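Long-range contact in UPF0135 protein SA1388 (Staphylococcus aureus subsp. aureus, PDB 3LNL), which is of unknown function but belongs to the NIF3 family and forms a toroid-shaped homohexamer with a dinuclear zinc centre: residues V43-D48 with V357-I362. The protein carries 2 engineered substitutions. Sequence-based numbering, arbitrary orientation.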
# COMPACT_ATOMS: atom_id res chain seq x y z
N VAL B 43 23.26 -19.34 -32.70
CA VAL B 43 22.07 -18.96 -31.94
C VAL B 43 20.90 -19.98 -32.09
O VAL B 43 20.50 -20.31 -33.21
CB VAL B 43 21.57 -17.51 -32.34
CG1 VAL B 43 20.26 -17.08 -31.54
CG2 VAL B 43 22.73 -16.44 -32.18
N LEU B 44 20.39 -20.44 -30.95
CA LEU B 44 19.26 -21.31 -30.83
C LEU B 44 18.14 -20.56 -30.20
O LEU B 44 18.28 -20.06 -29.07
CB LEU B 44 19.61 -22.52 -29.95
CG LEU B 44 18.64 -23.68 -29.90
CD1 LEU B 44 18.50 -24.35 -31.30
CD2 LEU B 44 19.15 -24.67 -28.81
N THR B 45 17.01 -20.47 -30.91
CA THR B 45 15.79 -19.88 -30.34
C THR B 45 14.88 -20.90 -29.62
O THR B 45 14.84 -22.07 -30.00
CB THR B 45 14.97 -19.12 -31.41
OG1 THR B 45 14.38 -20.06 -32.34
CG2 THR B 45 15.86 -18.08 -32.15
N ALA B 46 14.20 -20.43 -28.56
CA ALA B 46 13.47 -21.31 -27.68
C ALA B 46 12.28 -20.54 -27.08
O ALA B 46 12.35 -19.30 -27.01
CB ALA B 46 14.40 -21.81 -26.58
N LEU B 47 11.23 -21.25 -26.66
CA LEU B 47 10.18 -20.63 -25.88
C LEU B 47 10.62 -20.60 -24.41
O LEU B 47 10.71 -19.51 -23.78
CB LEU B 47 8.84 -21.38 -26.05
CG LEU B 47 7.67 -21.02 -25.16
CD1 LEU B 47 7.34 -19.51 -25.35
CD2 LEU B 47 6.42 -21.91 -25.43
N ASP B 48 10.90 -21.78 -23.87
CA ASP B 48 11.38 -21.98 -22.53
C ASP B 48 12.74 -22.66 -22.69
O ASP B 48 12.86 -23.65 -23.45
CB ASP B 48 10.48 -22.92 -21.74
CG ASP B 48 9.18 -22.23 -21.29
OD1 ASP B 48 9.28 -21.28 -20.52
OD2 ASP B 48 8.10 -22.67 -21.69
N VAL B 357 21.54 -19.49 -37.14
CA VAL B 357 20.44 -19.40 -36.23
C VAL B 357 19.55 -20.61 -36.50
O VAL B 357 19.31 -20.95 -37.67
CB VAL B 357 19.67 -18.10 -36.43
CG1 VAL B 357 18.54 -17.99 -35.40
CG2 VAL B 357 20.60 -16.86 -36.38
N GLU B 358 19.12 -21.29 -35.45
CA GLU B 358 18.19 -22.42 -35.62
C GLU B 358 17.13 -22.30 -34.57
O GLU B 358 17.41 -21.90 -33.43
CB GLU B 358 18.94 -23.75 -35.42
CG GLU B 358 19.85 -24.13 -36.56
CD GLU B 358 20.43 -25.52 -36.36
OE1 GLU B 358 19.67 -26.45 -36.03
OE2 GLU B 358 21.66 -25.67 -36.44
N ALA B 359 15.91 -22.66 -34.93
CA ALA B 359 14.83 -22.76 -33.99
C ALA B 359 14.94 -24.15 -33.27
O ALA B 359 15.08 -25.17 -33.95
CB ALA B 359 13.54 -22.65 -34.75
N SER B 360 14.97 -24.18 -31.94
CA SER B 360 14.93 -25.45 -31.20
C SER B 360 13.71 -26.26 -31.61
O SER B 360 12.60 -25.75 -31.66
CB SER B 360 14.85 -25.25 -29.66
OG SER B 360 14.62 -26.51 -28.99
N THR B 361 13.95 -27.52 -31.93
CA THR B 361 12.92 -28.45 -32.36
C THR B 361 12.26 -29.16 -31.19
O THR B 361 11.31 -29.91 -31.39
CB THR B 361 13.58 -29.58 -33.26
OG1 THR B 361 14.58 -30.29 -32.48
CG2 THR B 361 14.29 -28.97 -34.46
N ILE B 362 12.76 -28.97 -29.98
CA ILE B 362 12.21 -29.71 -28.85
C ILE B 362 10.81 -29.20 -28.47
O ILE B 362 10.61 -28.02 -28.27
CB ILE B 362 13.19 -29.67 -27.68
CG1 ILE B 362 14.47 -30.45 -28.10
CG2 ILE B 362 12.54 -30.32 -26.38
CD1 ILE B 362 15.57 -30.18 -27.27
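V43-T45 and V357-A359 pair as parallel neighbours in the mixed sheet of a NIF3 domain, 357-359 being its outermost strand within the chain. The short strand axes approach to 4.7 Å at 25°, and three backbone hydrogen bonds follow the alternating parallel pattern: E358 N to V43 O (2.8 Å), T45 N to E358 O (2.9 Å) and S360 N to T45 O (2.9 Å). E358 thus gives its N-H and takes one through its carbonyl, while the third bond carries the pairing one residue past the end of strand 357-359. E358 O also receives a CA-H...O contact from L44 CA at 3.2 Å.

Side chains divide between the two faces. On one, V43 CB meets V357 CG2 at 4.2 Å, both residues packed against helix 336-350, and T45 OG1 comes within 3.2 Å of A359 CA. A chi1 of 70° puts this hydroxyl on the A359 side, where it also hydrogen-bonds K337 O. On the other face L44 extends anti to its own N (chi1 -169°), bringing CD1 to 3.4 Å from E358 O and close to S360 N. E358 starts on this face, but its end leaves L44 and OE1 forms a salt bridge with K60 NZ. Beyond the strand, S360 OG accepts from I362 N in an ST turn and also bonds E56 of helix 51-60.

D48, two residues on from A46, hydrogen-bonds through OD1 to ND1 of the zinc ligand H69. With helices on both faces, the pair fits an alpha/beta layered sheet in which 357-359 adds an edge strand, within this chain, to the N-terminal strands, consistent with the interconnected topology of the NIF3 domains.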